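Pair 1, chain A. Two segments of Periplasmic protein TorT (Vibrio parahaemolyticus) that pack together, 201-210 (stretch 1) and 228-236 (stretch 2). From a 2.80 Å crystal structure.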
# COMPACT_ATOMS: atom_id res chain seq x y z
N SER A 201 8.59 -14.43 23.93
CA SER A 201 7.59 -13.38 24.12
C SER A 201 6.19 -13.89 23.89
O SER A 201 5.99 -14.96 23.32
CB SER A 201 7.85 -12.25 23.14
OG SER A 201 7.87 -12.76 21.81
N ALA A 202 5.20 -13.13 24.32
CA ALA A 202 3.85 -13.58 24.11
C ALA A 202 3.65 -13.66 22.61
O ALA A 202 2.86 -14.46 22.12
CB ALA A 202 2.86 -12.60 24.72
N VAL A 203 4.39 -12.82 21.89
CA VAL A 203 4.32 -12.78 20.43
C VAL A 203 4.86 -14.12 19.92
O VAL A 203 4.15 -14.86 19.23
CB VAL A 203 5.18 -11.59 19.87
CG1 VAL A 203 5.29 -11.66 18.34
CG2 VAL A 203 4.53 -10.27 20.28
N ALA A 204 6.10 -14.43 20.27
CA ALA A 204 6.68 -15.69 19.83
C ALA A 204 5.73 -16.85 20.13
O ALA A 204 5.26 -17.53 19.21
CB ALA A 204 8.02 -15.90 20.52
N ILE A 205 5.44 -17.07 21.41
CA ILE A 205 4.56 -18.16 21.82
C ILE A 205 3.26 -18.18 21.03
O ILE A 205 2.88 -19.24 20.53
CB ILE A 205 4.27 -18.13 23.37
CG1 ILE A 205 5.31 -18.97 24.11
CG2 ILE A 205 2.86 -18.68 23.68
CD1 ILE A 205 6.72 -18.40 24.09
N GLU A 206 2.57 -17.05 20.88
CA GLU A 206 1.33 -17.09 20.11
C GLU A 206 1.53 -17.74 18.73
O GLU A 206 0.72 -18.57 18.29
CB GLU A 206 0.77 -15.68 19.92
CG GLU A 206 0.15 -15.09 21.16
CD GLU A 206 -0.22 -13.64 20.96
OE1 GLU A 206 0.66 -12.86 20.54
OE2 GLU A 206 -1.39 -13.27 21.21
N ALA A 207 2.61 -17.34 18.05
CA ALA A 207 2.98 -17.86 16.73
C ALA A 207 3.28 -19.35 16.85
O ALA A 207 2.83 -20.15 16.03
CB ALA A 207 4.21 -17.11 16.19
N ALA A 208 4.06 -19.73 17.87
CA ALA A 208 4.40 -21.13 18.09
C ALA A 208 3.14 -21.98 18.21
O ALA A 208 3.09 -23.11 17.71
CB ALA A 208 5.25 -21.27 19.34
N ILE A 209 2.10 -21.45 18.84
CA ILE A 209 0.86 -22.19 18.98
C ILE A 209 0.32 -22.59 17.61
O ILE A 209 -0.07 -23.74 17.41
CB ILE A 209 -0.22 -21.39 19.72
CG1 ILE A 209 0.26 -21.08 21.14
CG2 ILE A 209 -1.54 -22.17 19.74
CD1 ILE A 209 -0.63 -20.11 21.88
N SER A 210 0.31 -21.67 16.66
CA SER A 210 -0.20 -22.03 15.34
C SER A 210 0.80 -22.83 14.53
O SER A 210 0.43 -23.70 13.74
CB SER A 210 -0.60 -20.79 14.56
OG SER A 210 -1.84 -20.30 15.03
N LEU A 228 2.22 -12.36 29.88
CA LEU A 228 0.90 -12.78 29.42
C LEU A 228 0.23 -11.85 28.42
O LEU A 228 0.52 -10.66 28.37
CB LEU A 228 -0.04 -12.96 30.62
CG LEU A 228 -1.47 -13.40 30.26
CD1 LEU A 228 -1.48 -14.89 29.95
CD2 LEU A 228 -2.40 -13.10 31.40
N SER A 229 -0.69 -12.42 27.65
CA SER A 229 -1.45 -11.68 26.64
C SER A 229 -2.73 -12.46 26.38
O SER A 229 -2.80 -13.64 26.68
CB SER A 229 -0.64 -11.54 25.35
OG SER A 229 -0.33 -12.79 24.75
N HIS A 230 -3.73 -11.81 25.81
CA HIS A 230 -4.99 -12.50 25.55
C HIS A 230 -4.80 -13.77 24.72
O HIS A 230 -5.67 -14.64 24.70
CB HIS A 230 -5.97 -11.58 24.83
CG HIS A 230 -6.33 -10.35 25.60
ND1 HIS A 230 -7.64 -10.00 25.87
CD2 HIS A 230 -5.56 -9.38 26.15
CE1 HIS A 230 -7.65 -8.86 26.55
NE2 HIS A 230 -6.41 -8.47 26.73
N GLY A 231 -3.68 -13.87 24.03
CA GLY A 231 -3.44 -15.04 23.21
C GLY A 231 -2.79 -16.13 24.01
O GLY A 231 -3.21 -17.29 23.96
N VAL A 232 -1.75 -15.75 24.75
CA VAL A 232 -1.03 -16.69 25.60
C VAL A 232 -1.98 -17.23 26.68
O VAL A 232 -1.82 -18.35 27.15
CB VAL A 232 0.20 -16.03 26.26
CG1 VAL A 232 0.85 -16.98 27.26
CG2 VAL A 232 1.21 -15.66 25.18
N TYR A 233 -2.97 -16.43 27.05
CA TYR A 233 -3.96 -16.85 28.03
C TYR A 233 -4.82 -17.95 27.43
O TYR A 233 -4.88 -19.05 27.99
CB TYR A 233 -4.86 -15.68 28.45
CG TYR A 233 -6.05 -16.10 29.29
CD1 TYR A 233 -5.90 -16.51 30.62
CD2 TYR A 233 -7.33 -16.13 28.73
CE1 TYR A 233 -7.00 -16.92 31.38
CE2 TYR A 233 -8.43 -16.53 29.47
CZ TYR A 233 -8.27 -16.93 30.79
OH TYR A 233 -9.39 -17.32 31.50
N ARG A 234 -5.47 -17.68 26.30
CA ARG A 234 -6.32 -18.69 25.65
C ARG A 234 -5.55 -20.00 25.47
O ARG A 234 -6.13 -21.09 25.45
CB ARG A 234 -6.79 -18.22 24.28
CG ARG A 234 -8.02 -18.96 23.81
CD ARG A 234 -8.17 -18.93 22.32
NE ARG A 234 -7.65 -20.14 21.66
CZ ARG A 234 -6.37 -20.44 21.48
NH1 ARG A 234 -5.40 -19.63 21.92
NH2 ARG A 234 -6.04 -21.54 20.84
N GLY A 235 -4.23 -19.89 25.33
CA GLY A 235 -3.40 -21.06 25.16
C GLY A 235 -3.28 -21.84 26.46
O GLY A 235 -3.25 -23.07 26.46
N LEU A 236 -3.19 -21.11 27.56
CA LEU A 236 -3.11 -21.73 28.87
C LEU A 236 -4.43 -22.45 29.10
O LEU A 236 -4.45 -23.59 29.53
CB LEU A 236 -2.90 -20.66 29.94
CG LEU A 236 -1.47 -20.12 29.95
CD1 LEU A 236 -1.40 -18.88 30.80
CD2 LEU A 236 -0.51 -21.19 30.46

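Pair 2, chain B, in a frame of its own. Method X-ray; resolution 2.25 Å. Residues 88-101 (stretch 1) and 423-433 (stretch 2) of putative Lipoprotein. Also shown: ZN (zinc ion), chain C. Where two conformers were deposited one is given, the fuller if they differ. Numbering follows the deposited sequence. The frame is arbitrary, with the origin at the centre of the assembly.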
# COMPACT_ATOMS: atom_id res chain seq x y z
N SER B 88 16.68 -10.78 -18.08
CA SER B 88 15.30 -10.51 -17.76
C SER B 88 15.21 -9.69 -16.48
O SER B 88 14.51 -8.68 -16.46
CB SER B 88 14.46 -11.78 -17.74
OG SER B 88 14.86 -12.57 -16.66
N ASN B 89 15.97 -10.05 -15.46
CA ASN B 89 16.04 -9.23 -14.24
C ASN B 89 16.57 -7.81 -14.44
O ASN B 89 16.10 -6.85 -13.78
CB ASN B 89 16.93 -9.88 -13.16
CG ASN B 89 16.11 -10.51 -12.06
OD1 ASN B 89 14.99 -11.02 -12.30
ND2 ASN B 89 16.64 -10.47 -10.83
N GLU B 90 17.60 -7.70 -15.27
CA GLU B 90 18.17 -6.41 -15.56
C GLU B 90 17.16 -5.54 -16.33
O GLU B 90 17.08 -4.33 -16.10
CB GLU B 90 19.46 -6.56 -16.34
CG GLU B 90 20.61 -7.09 -15.51
CD GLU B 90 21.81 -7.45 -16.35
OE1 GLU B 90 21.62 -7.56 -17.60
OE2 GLU B 90 22.94 -7.61 -15.79
N THR B 91 16.37 -6.16 -17.21
CA THR B 91 15.43 -5.36 -17.99
C THR B 91 14.30 -4.86 -17.08
O THR B 91 13.83 -3.74 -17.20
CB THR B 91 14.94 -6.07 -19.28
OG1 THR B 91 14.27 -5.10 -20.10
CG2 THR B 91 13.99 -7.18 -19.00
N ILE B 92 13.90 -5.68 -16.13
CA ILE B 92 12.95 -5.23 -15.09
C ILE B 92 13.51 -4.05 -14.29
O ILE B 92 12.86 -3.00 -14.20
CB ILE B 92 12.50 -6.37 -14.17
CG1 ILE B 92 11.64 -7.36 -15.00
CG2 ILE B 92 11.73 -5.82 -12.97
CD1 ILE B 92 11.54 -8.75 -14.40
N ASP B 93 14.73 -4.19 -13.80
CA ASP B 93 15.39 -3.07 -13.11
C ASP B 93 15.51 -1.81 -13.99
O ASP B 93 15.29 -0.69 -13.51
CB ASP B 93 16.76 -3.49 -12.57
CG ASP B 93 16.65 -4.55 -11.45
OD1 ASP B 93 15.51 -4.86 -11.05
OD2 ASP B 93 17.69 -5.08 -11.00
N TYR B 94 15.85 -2.00 -15.27
CA TYR B 94 15.99 -0.90 -16.19
C TYR B 94 14.67 -0.12 -16.21
O TYR B 94 14.66 1.09 -16.03
CB TYR B 94 16.34 -1.39 -17.61
CG TYR B 94 16.51 -0.31 -18.64
CD1 TYR B 94 15.42 0.38 -19.14
CD2 TYR B 94 17.77 0.02 -19.14
CE1 TYR B 94 15.58 1.39 -20.07
CE2 TYR B 94 17.92 1.00 -20.10
CZ TYR B 94 16.82 1.69 -20.55
OH TYR B 94 16.95 2.68 -21.50
N HIS B 95 13.56 -0.83 -16.43
CA HIS B 95 12.28 -0.19 -16.54
C HIS B 95 11.78 0.45 -15.25
O HIS B 95 11.21 1.55 -15.26
CB HIS B 95 11.26 -1.13 -17.17
CG HIS B 95 11.49 -1.35 -18.62
ND1 HIS B 95 12.42 -2.25 -19.09
CD2 HIS B 95 10.97 -0.70 -19.72
CE1 HIS B 95 12.42 -2.21 -20.43
NE2 HIS B 95 11.53 -1.27 -20.82
N LEU B 96 11.99 -0.22 -14.13
CA LEU B 96 11.64 0.33 -12.86
C LEU B 96 12.43 1.62 -12.60
O LEU B 96 11.85 2.60 -12.16
CB LEU B 96 11.89 -0.68 -11.76
CG LEU B 96 10.95 -1.89 -11.69
CD1 LEU B 96 11.44 -2.77 -10.52
CD2 LEU B 96 9.45 -1.52 -11.56
N ILE B 97 13.72 1.64 -12.90
CA ILE B 97 14.50 2.85 -12.77
C ILE B 97 14.01 3.97 -13.71
O ILE B 97 13.80 5.12 -13.27
CB ILE B 97 16.01 2.57 -12.97
CG1 ILE B 97 16.57 1.77 -11.77
CG2 ILE B 97 16.78 3.87 -13.13
CD1 ILE B 97 17.95 1.17 -12.03
N ASP B 98 13.80 3.65 -14.98
CA ASP B 98 13.34 4.65 -15.94
C ASP B 98 12.02 5.32 -15.49
O ASP B 98 11.90 6.55 -15.47
CB ASP B 98 13.14 3.99 -17.28
CG ASP B 98 13.12 4.96 -18.43
OD1 ASP B 98 13.76 6.02 -18.37
OD2 ASP B 98 12.48 4.65 -19.43
N ASN B 99 11.05 4.49 -15.14
CA ASN B 99 9.79 4.94 -14.65
C ASN B 99 9.89 5.76 -13.34
O ASN B 99 9.24 6.78 -13.20
CB ASN B 99 8.84 3.75 -14.41
CG ASN B 99 7.44 4.20 -14.07
OD1 ASN B 99 6.77 4.79 -14.90
ND2 ASN B 99 7.01 3.98 -12.84
N LEU B 100 10.69 5.30 -12.38
CA LEU B 100 10.90 6.07 -11.17
C LEU B 100 11.46 7.46 -11.52
O LEU B 100 10.98 8.49 -11.01
CB LEU B 100 11.85 5.34 -10.23
CG LEU B 100 12.26 6.09 -8.96
CD1 LEU B 100 11.07 6.13 -8.02
CD2 LEU B 100 13.48 5.39 -8.36
N LEU B 101 12.46 7.50 -12.39
CA LEU B 101 13.04 8.77 -12.80
C LEU B 101 11.99 9.68 -13.47
O LEU B 101 11.86 10.87 -13.11
CB LEU B 101 14.30 8.57 -13.68
CG LEU B 101 15.56 7.97 -13.00
CD1 LEU B 101 16.69 7.66 -14.00
CD2 LEU B 101 16.07 8.85 -11.86
N GLU B 423 13.46 -16.03 -4.72
CA GLU B 423 14.23 -16.92 -5.64
C GLU B 423 15.23 -16.03 -6.44
O GLU B 423 16.44 -16.30 -6.42
CB GLU B 423 13.35 -17.91 -6.59
CG GLU B 423 12.61 -19.20 -5.98
CD GLU B 423 12.18 -20.44 -6.94
OE1 GLU B 423 12.30 -20.50 -8.21
OE2 GLU B 423 11.73 -21.51 -6.40
N SER B 424 14.77 -14.94 -7.06
CA SER B 424 15.66 -14.09 -7.89
C SER B 424 15.65 -12.59 -7.55
O SER B 424 15.27 -11.76 -8.35
CB SER B 424 15.32 -14.30 -9.38
OG SER B 424 15.79 -15.58 -9.80
N PRO B 425 16.12 -12.23 -6.36
CA PRO B 425 15.90 -10.85 -5.92
C PRO B 425 16.83 -9.79 -6.55
O PRO B 425 17.86 -10.09 -7.10
CB PRO B 425 16.20 -10.95 -4.41
CG PRO B 425 17.28 -11.99 -4.35
CD PRO B 425 17.01 -12.98 -5.46
N SER B 426 16.42 -8.54 -6.50
CA SER B 426 17.32 -7.45 -6.80
C SER B 426 17.01 -6.30 -5.88
O SER B 426 15.86 -6.13 -5.45
CB SER B 426 17.21 -7.00 -8.25
OG SER B 426 16.12 -6.12 -8.41
N LEU B 427 18.03 -5.52 -5.58
CA LEU B 427 17.86 -4.34 -4.74
C LEU B 427 16.81 -3.41 -5.33
O LEU B 427 15.91 -3.00 -4.65
CB LEU B 427 19.21 -3.64 -4.52
CG LEU B 427 19.34 -2.64 -3.34
CD1 LEU B 427 18.75 -3.17 -2.03
CD2 LEU B 427 20.81 -2.26 -3.13
N VAL B 428 16.89 -3.12 -6.63
CA VAL B 428 15.90 -2.27 -7.29
C VAL B 428 14.44 -2.75 -7.15
O VAL B 428 13.57 -1.95 -6.85
CB VAL B 428 16.28 -2.04 -8.77
CG1 VAL B 428 15.17 -1.30 -9.52
CG2 VAL B 428 17.58 -1.25 -8.82
N LYS B 429 14.18 -4.04 -7.35
CA LYS B 429 12.83 -4.57 -7.18
C LYS B 429 12.40 -4.51 -5.74
O LYS B 429 11.23 -4.28 -5.48
CB LYS B 429 12.70 -6.02 -7.65
CG LYS B 429 12.94 -6.23 -9.13
CD LYS B 429 12.42 -7.59 -9.58
CE LYS B 429 13.19 -8.74 -8.96
NZ LYS B 429 13.23 -9.86 -9.93
N SER B 430 13.32 -4.75 -4.81
CA SER B 430 12.96 -4.71 -3.40
C SER B 430 12.57 -3.29 -3.00
O SER B 430 11.60 -3.11 -2.33
CB SER B 430 14.10 -5.23 -2.52
OG SER B 430 14.30 -6.61 -2.76
N LEU B 431 13.27 -2.28 -3.50
CA LEU B 431 12.97 -0.89 -3.18
C LEU B 431 11.81 -0.31 -3.97
O LEU B 431 11.03 0.48 -3.44
CB LEU B 431 14.20 -0.02 -3.41
CG LEU B 431 15.45 -0.35 -2.59
CD1 LEU B 431 16.67 0.44 -3.08
CD2 LEU B 431 15.20 -0.08 -1.11
N PHE B 432 11.68 -0.65 -5.24
CA PHE B 432 10.76 0.08 -6.11
C PHE B 432 9.83 -0.80 -6.86
O PHE B 432 9.41 -0.44 -7.95
CB PHE B 432 11.51 0.92 -7.12
CG PHE B 432 12.54 1.78 -6.51
CD1 PHE B 432 12.18 2.74 -5.61
CD2 PHE B 432 13.85 1.62 -6.82
CE1 PHE B 432 13.13 3.53 -5.01
CE2 PHE B 432 14.82 2.41 -6.23
CZ PHE B 432 14.46 3.34 -5.30
N GLY B 433 9.45 -1.91 -6.26
CA GLY B 433 8.60 -2.90 -6.91
C GLY B 433 7.16 -2.44 -7.02
O GLY B 433 6.78 -1.47 -6.42
ZN ZN C . 11.25 -0.71 -22.70
O HOH W 1 19.26 -3.98 -8.30
O HOH W 2 12.06 -2.48 -24.33

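Superposing N, CA and C of 14 central residues brings pair 2 onto pair 1 with an RMSD of 0.9 Å. In both, two helices run in roughly the same direction: their axes cross at 48° with a closest approach of 9.0 Å in pair 1, and at 42° and 9.4 Å in pair 2. The second helix begins alike in each. S229(A) matches S426(B), and each serine caps its own helix, S229(A) OG accepting from V232(A) N at 3.3 Å and S426(B) OG from K429(B) N at 3.0 Å.

The cap serine faces an acid on the first helix, E206(A) matching D93(B), but the contacts differ. In pair 2, S426(B) OG donates to D93(B) OD1 at 3.0 Å, so one hydroxyl both caps the helix and ties it to its neighbour. In pair 1, E206(A) OE2 lies 3.7 Å from S229(A) OG, and no hydrogen bond crosses between the stretches. S201(A) matches N89(B), at 1.6 Å between CA atoms; the serine does not touch the other stretch, whereas N89(B) points toward it and N89(B) ND2 donates to S424(B) O at 3.1 Å.

Two residues on from the cap, G231(A) matches V428(B), and the pairing shows how the acid and its neighbour share space. E206(A) OE2 comes within 3.4 Å of G231(A) CA; an ideal CB there would lie 2.0 Å from E206(A) OE2, a clash, so the glutamate occupies the room that glycine leaves. The shorter D93(B) leaves space for valine: D93(B) CG is 3.7 Å from V428(B) CB, and I97(B) CD1 reaches V428(B) CG2 at 4.0 Å.

V232(A) matches K429(B). The valine meets the first helix through V232(A) CG2, 3.5 Å from A202(A) CB and 3.8 Å from I205(A) CG2. K429(B) is a knob among N89(B), I92(B), D93(B) and L96(B). Its aliphatic part packs, with K429(B) CD 3.9 Å from I92(B) CG2, the match of I205(A), while its end is polar: K429(B) NZ donates a weak hydrogen bond to N89(B) OD1 at 3.2 Å.

At the far end, I209(A) matches L96(B), and G235(A) matches F432(B). I209(A) CD1 lies 4.4 Å from G235(A) CA; an ideal CB on the glycine would be a tight 3.1 Å from I209(A) CD1. In pair 2, L96(B) CD2 is 3.8 Å from F432(B) O, and L100(B) CD2 sits over one face of the F432(B) ring, 3.7 Å from its centroid and 8° off the normal.

The buried surface totals 304 Å² in pair 1 and 544 Å² in pair 2. Similar backbones thus accommodate two glycines beside larger partners in one case, and bulkier side chains with three crossing hydrogen bonds, one of them weak, in the other.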